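Local coordinates for DUF2179 domain-containing protein (Eubacterium ventriosum, PDB 3HLU), which is of unknown function but represents the C-terminal DUF2179 domain of a probable YitT-family membrane protein, a small alpha-beta domain seen here as a dimer, at the interface of chains A and B. Numbering follows the deposited sequence. Chains: chain A/B, uncharacterized protein DUF2179.

Contact 1: the interface of chains A and B. Residues chain A 12, 36, 49, 74, 76; chain B 12, 38, 49, 74, 76.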
# COMPACT_ATOMS: atom_id res chain seq x y z
N TYR A 12 3.07 0.15 5.73
CA TYR A 12 2.03 1.01 5.21
C TYR A 12 0.67 0.45 5.59
O TYR A 12 0.43 -0.74 5.51
CB TYR A 12 2.16 1.16 3.70
CG TYR A 12 3.57 1.51 3.25
CD1 TYR A 12 4.49 0.52 2.96
CD2 TYR A 12 3.98 2.84 3.12
CE1 TYR A 12 5.77 0.83 2.55
CE2 TYR A 12 5.26 3.16 2.71
CZ TYR A 12 6.15 2.15 2.42
OH TYR A 12 7.44 2.44 2.03
N LEU A 36 1.68 9.65 4.73
CA LEU A 36 2.13 9.63 3.35
C LEU A 36 1.01 9.70 2.31
O LEU A 36 -0.13 9.28 2.54
CB LEU A 36 2.96 8.37 3.11
CG LEU A 36 3.38 8.09 1.67
CD1 LEU A 36 4.15 9.29 1.12
CD2 LEU A 36 4.23 6.82 1.57
N VAL A 49 -1.89 7.29 2.95
CA VAL A 49 -1.47 6.06 3.54
C VAL A 49 -0.76 6.39 4.86
O VAL A 49 -0.10 7.41 4.95
CB VAL A 49 -0.56 5.32 2.53
CG1 VAL A 49 0.49 4.46 3.21
CG2 VAL A 49 -1.40 4.54 1.55
N PHE A 74 -5.74 -2.90 5.77
CA PHE A 74 -4.65 -3.84 5.67
C PHE A 74 -3.30 -3.11 5.67
O PHE A 74 -3.24 -1.88 5.58
CB PHE A 74 -4.79 -4.72 4.43
CG PHE A 74 -4.79 -3.95 3.15
CD1 PHE A 74 -5.94 -3.31 2.71
CD2 PHE A 74 -3.64 -3.83 2.40
CE1 PHE A 74 -5.94 -2.59 1.54
CE2 PHE A 74 -3.64 -3.11 1.22
CZ PHE A 74 -4.79 -2.49 0.79
N ILE A 76 0.90 -3.13 4.38
CA ILE A 76 1.99 -3.62 3.56
C ILE A 76 3.28 -3.53 4.33
O ILE A 76 3.71 -2.45 4.74
CB ILE A 76 2.10 -2.85 2.24
CG1 ILE A 76 0.79 -3.00 1.46
CG2 ILE A 76 3.27 -3.35 1.44
CD1 ILE A 76 0.59 -1.94 0.41
N TYR B 12 4.38 -0.34 -4.76
CA TYR B 12 3.21 -1.15 -4.53
C TYR B 12 2.01 -0.50 -5.19
O TYR B 12 1.79 0.70 -5.09
CB TYR B 12 2.98 -1.36 -3.05
CG TYR B 12 4.23 -1.73 -2.30
CD1 TYR B 12 5.00 -0.76 -1.68
CD2 TYR B 12 4.65 -3.06 -2.19
CE1 TYR B 12 6.15 -1.09 -0.98
CE2 TYR B 12 5.80 -3.40 -1.49
CZ TYR B 12 6.54 -2.40 -0.89
OH TYR B 12 7.70 -2.70 -0.19
N ALA B 38 -0.96 -8.97 1.34
CA ALA B 38 -0.93 -7.97 2.39
C ALA B 38 -1.50 -8.50 3.71
O ALA B 38 -2.38 -9.36 3.72
CB ALA B 38 -1.69 -6.72 1.93
N VAL B 49 -1.39 -7.14 -3.34
CA VAL B 49 -0.85 -5.92 -3.83
C VAL B 49 0.18 -6.28 -4.90
O VAL B 49 0.88 -7.29 -4.78
CB VAL B 49 -0.22 -5.19 -2.65
CG1 VAL B 49 1.08 -4.52 -3.03
CG2 VAL B 49 -1.22 -4.23 -2.06
N PHE B 74 -4.02 3.20 -6.92
CA PHE B 74 -2.96 4.10 -6.54
C PHE B 74 -1.72 3.28 -6.17
O PHE B 74 -1.78 2.07 -5.97
CB PHE B 74 -3.38 4.95 -5.36
CG PHE B 74 -3.74 4.15 -4.16
CD1 PHE B 74 -5.02 3.62 -4.01
CD2 PHE B 74 -2.79 3.87 -3.18
CE1 PHE B 74 -5.34 2.87 -2.91
CE2 PHE B 74 -3.12 3.11 -2.07
CZ PHE B 74 -4.40 2.62 -1.93
N ILE B 76 2.10 3.06 -4.01
CA ILE B 76 2.97 3.51 -2.96
C ILE B 76 4.41 3.43 -3.42
O ILE B 76 4.92 2.35 -3.68
CB ILE B 76 2.80 2.67 -1.72
CG1 ILE B 76 1.38 2.84 -1.19
CG2 ILE B 76 3.83 3.07 -0.69
CD1 ILE B 76 0.99 1.77 -0.24
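A:Ile76 and B:Ile76 meet tip to tip at the two-fold centre of this apolar interface between strands of the two chains, with their terminal CD1 methyls 3.8 Å apart. The same A:Ile76 CD1 also reaches the CG2 methyl of B:Val49, at 3.8 Å, again tip to tip; the twin contact, from B:Ile76 CD1 to A:Val49 CG2, is slightly longer at 4.1 Å. In both isoleucines CG1 stands anti to the carbonyl carbon (A:Ile76 chi1 -60°), which sends CD1 to the centre and leaves CG2 for a tyrosine of the other chain. The CG2 methyl of B:Ile76 lies over one face of the A:Tyr12 ring, 3.9 Å from its centroid and displaced toward the CD2-CE2 rim; A:Ile76 CG2 covers B:Tyr12 likewise. Beside these pairs the two tyrosine side chains cross at about a right angle and approach through their CE1 atoms, 4.0 Å apart. Farther out, A:Leu36 adds a marginal apolar contact. No polar bond crosses this patch, even at its rim, where the ring of A:Phe74 meets the methyl of B:Ala38, with A:Phe74 CD2 3.5 Å from B:Ala38 CB.

Contact 2: the interface of chains A and B. Residues chain A 63, 67, 74-75, 77; chain B 39-43.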
# COMPACT_ATOMS: atom_id res chain seq x y z
N ARG A 63 -2.31 -4.51 14.42
CA ARG A 63 -3.28 -5.38 13.78
C ARG A 63 -4.57 -5.52 14.58
O ARG A 63 -5.67 -5.50 14.03
CB ARG A 63 -2.66 -6.75 13.56
CG ARG A 63 -3.37 -7.49 12.48
CD ARG A 63 -3.07 -8.94 12.53
NE ARG A 63 -3.37 -9.54 11.24
CZ ARG A 63 -2.71 -10.58 10.74
NH1 ARG A 63 -1.73 -11.13 11.45
NH2 ARG A 63 -3.04 -11.06 9.54
N LYS A 67 -8.68 -4.43 13.67
CA LYS A 67 -9.89 -5.20 13.91
C LYS A 67 -10.91 -4.31 14.59
O LYS A 67 -12.11 -4.37 14.32
CB LYS A 67 -9.57 -6.42 14.77
CG LYS A 67 -8.70 -7.45 14.05
CD LYS A 67 -8.18 -8.56 14.97
CE LYS A 67 -7.04 -9.30 14.30
NZ LYS A 67 -6.31 -10.25 15.20
N PHE A 74 -5.74 -2.90 5.77
CA PHE A 74 -4.65 -3.84 5.67
C PHE A 74 -3.30 -3.11 5.67
O PHE A 74 -3.24 -1.88 5.58
CB PHE A 74 -4.79 -4.72 4.43
CG PHE A 74 -4.79 -3.95 3.15
CD1 PHE A 74 -5.94 -3.31 2.71
CD2 PHE A 74 -3.64 -3.83 2.40
CE1 PHE A 74 -5.94 -2.59 1.54
CE2 PHE A 74 -3.64 -3.11 1.22
CZ PHE A 74 -4.79 -2.49 0.79
N MSE A 75 -2.24 -3.90 5.76
CA MSE A 75 -0.90 -3.38 5.94
C MSE A 75 0.02 -3.96 4.89
O MSE A 75 -0.06 -5.13 4.57
CB MSE A 75 -0.37 -3.77 7.31
CG MSE A 75 -1.11 -3.12 8.45
SE MSE A 75 -0.45 -3.68 10.19
CE MSE A 75 -1.32 -5.42 10.30
N VAL A 77 3.90 -4.68 4.55
CA VAL A 77 5.14 -4.78 5.29
C VAL A 77 6.35 -4.90 4.36
O VAL A 77 6.63 -5.98 3.83
CB VAL A 77 5.13 -6.01 6.20
CG1 VAL A 77 6.47 -6.14 6.91
CG2 VAL A 77 3.96 -5.94 7.19
N VAL B 39 -0.99 -7.98 4.83
CA VAL B 39 -1.46 -8.36 6.16
C VAL B 39 -2.73 -7.56 6.45
O VAL B 39 -2.65 -6.36 6.73
CB VAL B 39 -0.38 -8.06 7.25
CG1 VAL B 39 -0.91 -8.32 8.67
CG2 VAL B 39 0.89 -8.87 6.99
N GLY B 40 -3.89 -8.22 6.38
CA GLY B 40 -5.14 -7.54 6.69
C GLY B 40 -5.37 -7.45 8.18
O GLY B 40 -4.65 -8.06 8.95
N ALA B 41 -6.36 -6.68 8.61
CA ALA B 41 -6.78 -6.75 10.00
C ALA B 41 -6.97 -8.22 10.44
O ALA B 41 -6.62 -8.61 11.55
CB ALA B 41 -8.03 -5.96 10.21
N TYR B 42 -7.53 -9.05 9.54
CA TYR B 42 -7.78 -10.46 9.80
C TYR B 42 -7.02 -11.28 8.79
O TYR B 42 -6.80 -10.81 7.68
CB TYR B 42 -9.26 -10.79 9.60
CG TYR B 42 -10.17 -10.19 10.64
CD1 TYR B 42 -10.91 -9.05 10.37
CD2 TYR B 42 -10.28 -10.76 11.90
CE1 TYR B 42 -11.74 -8.49 11.32
CE2 TYR B 42 -11.12 -10.21 12.87
CZ TYR B 42 -11.85 -9.08 12.57
OH TYR B 42 -12.68 -8.51 13.52
N LYS B 43 -6.67 -12.52 9.15
CA LYS B 43 -5.96 -13.40 8.22
C LYS B 43 -6.82 -13.96 7.09
O LYS B 43 -6.30 -14.22 6.01
CB LYS B 43 -5.20 -14.51 8.96
CG LYS B 43 -4.14 -13.95 9.96
CD LYS B 43 -3.28 -15.03 10.71
CE LYS B 43 -2.13 -14.37 11.56
NZ LYS B 43 -1.77 -15.07 12.85
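A:Arg63, on helix 56-67, reaches across the end of an intermolecular antiparallel beta bridge to grip the backbone of B:Gly40. Its CG stands anti to the backbone N (chi1 -158°), and the extended chain carries the head group from CB to the partner strand. CG and CD pass the carbonyl oxygen of B:Ala41, with A:Arg63 CG 3.6 Å from B:Ala41 O. A:Arg63 NE then donates a hydrogen bond of 3.0 Å to B:Gly40 O, nearly in line with the carbonyl (168° at the oxygen) but with the acceptor tilted 20° from the guanidinium plane. One guanidinium face rests on the CG1 methyl of B:Val39, which sits over its centre, 3.6 Å from A:Arg63 CZ. At the tip, NH1 and NH2 meet the aliphatic chain of B:Lys43, which crosses at about a right angle; A:Arg63 NH1 and B:Lys43 NZ, both likely to carry positive charge, come within 4.2 Å without bonding, which would probably cost something. One turn on, A:Lys67 lays CG over a face of the B:Tyr42 ring, toward its rim. On the strand beside it, A:Met75, a selenomethionine, pairs with B:Val39 through two backbone hydrogen bonds, A:Met75 N to B:Val39 O (2.7 Å) and B:Val39 N to A:Met75 O (3.0 Å). Its side chain bends at the third torsion, bringing the methyl A:Met75 CE to 3.4 Å from B:Val39 CG1.

Contact 3: the interface of chains A and B. Residues chain A 14, 38-40, 47, 49; chain B 73-76.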
# COMPACT_ATOMS: atom_id res chain seq x y z
N VAL A 14 -3.26 0.75 4.79
CA VAL A 14 -4.31 1.25 3.93
C VAL A 14 -5.66 1.14 4.61
O VAL A 14 -6.13 0.05 4.89
CB VAL A 14 -4.42 0.42 2.66
CG1 VAL A 14 -5.49 1.02 1.74
CG2 VAL A 14 -3.08 0.32 1.97
N ALA A 38 -0.27 8.80 -1.59
CA ALA A 38 -0.02 7.84 -2.65
C ALA A 38 -0.06 8.48 -4.04
O ALA A 38 -0.65 9.55 -4.23
CB ALA A 38 -1.01 6.68 -2.56
N VAL A 39 0.58 7.85 -5.02
CA VAL A 39 0.49 8.33 -6.38
C VAL A 39 -0.68 7.59 -6.96
O VAL A 39 -0.59 6.39 -7.24
CB VAL A 39 1.80 8.01 -7.17
CG1 VAL A 39 1.63 8.29 -8.68
CG2 VAL A 39 2.98 8.80 -6.59
N GLY A 40 -1.80 8.28 -7.12
CA GLY A 40 -2.97 7.66 -7.75
C GLY A 40 -2.87 7.65 -9.26
O GLY A 40 -1.95 8.21 -9.84
N THR A 47 -5.18 9.87 -2.17
CA THR A 47 -5.43 8.82 -1.20
C THR A 47 -4.21 8.83 -0.27
O THR A 47 -3.07 9.00 -0.70
CB THR A 47 -5.67 7.46 -1.91
OG1 THR A 47 -5.88 6.41 -0.95
CG2 THR A 47 -4.50 7.12 -2.81
N VAL A 49 -1.89 7.29 2.95
CA VAL A 49 -1.47 6.06 3.54
C VAL A 49 -0.76 6.39 4.86
O VAL A 49 -0.10 7.41 4.95
CB VAL A 49 -0.56 5.32 2.53
CG1 VAL A 49 0.49 4.46 3.21
CG2 VAL A 49 -1.40 4.54 1.55
N ALA B 73 -7.20 3.03 -8.58
CA ALA B 73 -5.92 2.46 -8.20
C ALA B 73 -4.97 3.56 -7.77
O ALA B 73 -5.08 4.72 -8.19
CB ALA B 73 -5.33 1.65 -9.35
N PHE B 74 -4.02 3.20 -6.92
CA PHE B 74 -2.96 4.10 -6.54
C PHE B 74 -1.72 3.28 -6.17
O PHE B 74 -1.78 2.07 -5.97
CB PHE B 74 -3.38 4.95 -5.36
CG PHE B 74 -3.74 4.15 -4.16
CD1 PHE B 74 -5.02 3.62 -4.01
CD2 PHE B 74 -2.79 3.87 -3.18
CE1 PHE B 74 -5.34 2.87 -2.91
CE2 PHE B 74 -3.12 3.11 -2.07
CZ PHE B 74 -4.40 2.62 -1.93
N MSE B 75 -0.59 3.97 -6.09
CA MSE B 75 0.68 3.32 -5.90
C MSE B 75 1.39 3.92 -4.72
O MSE B 75 1.33 5.12 -4.49
CB MSE B 75 1.56 3.54 -7.12
CG MSE B 75 0.91 3.18 -8.45
SE MSE B 75 1.99 3.86 -9.96
CE MSE B 75 3.06 2.27 -10.30
N ILE B 76 2.10 3.06 -4.01
CA ILE B 76 2.97 3.51 -2.96
C ILE B 76 4.41 3.43 -3.42
O ILE B 76 4.92 2.35 -3.68
CB ILE B 76 2.80 2.67 -1.72
CG1 ILE B 76 1.38 2.84 -1.19
CG2 ILE B 76 3.83 3.07 -0.69
CD1 ILE B 76 0.99 1.77 -0.24
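B:Phe74 lays its ring against A:Thr47 and A:Ala38 where strand 74-77 of chain B pairs with the short strand 39-40 of chain A. Its CG sits between the backbone N and the carbonyl carbon (chi1 60°), which turns the ring over toward A:Thr47, whose side chain it crosses at about a right angle. The CG2 methyl of A:Thr47 lies over one ring face, displaced toward the CG end and 3.8 Å from the ring centroid of B:Phe74. A:Thr47 OG1 is anti to its backbone N (chi1 179°) and passes near CE1 and CZ. The A:Ala38 methyl borders the ring at CD2, with A:Ala38 CB 3.4 Å from B:Phe74 CD2. At the far end, B:Phe74 CZ comes within 4.2 Å of A:Val14 CG1, the two side chains sliding past each other in opposite directions. An alanine in place of B:Phe74 would probably open a gap between A:Thr47, A:Ala38 and A:Val14, leaving the threonine methyl without the ring face it covers. Nearer the strand edge, the B:Phe74 CB methylene packs on the bare A:Gly40 CA, 3.6 Å away, at the antiparallel bridge. The polar rim is backbone: A:Val39 N donates to B:Met75 O, and B:Met75 N returns a bond of 2.7 Å to A:Val39 O.

Strand 74-77 runs through all the contacts. The C-alpha centres of contacts 1 and 3 lie about 7 Å apart, those of contacts 1 and 2 about 11 Å, and those of contacts 2 and 3 about 17 Å. Contact 1 shares A:Phe74 with contact 2, and A:Val49, B:Phe74 and B:Ile76 with contact 3. Contacts 2 and 3 contain the two-fold-related strand pairings and flank the apolar middle of contact 1. The strand uses Met75 for backbone pairing and Phe74 and Ile76 on the other face for apolar contact, consistent with a dimer, although the structure alone does not show that it forms in the membrane protein.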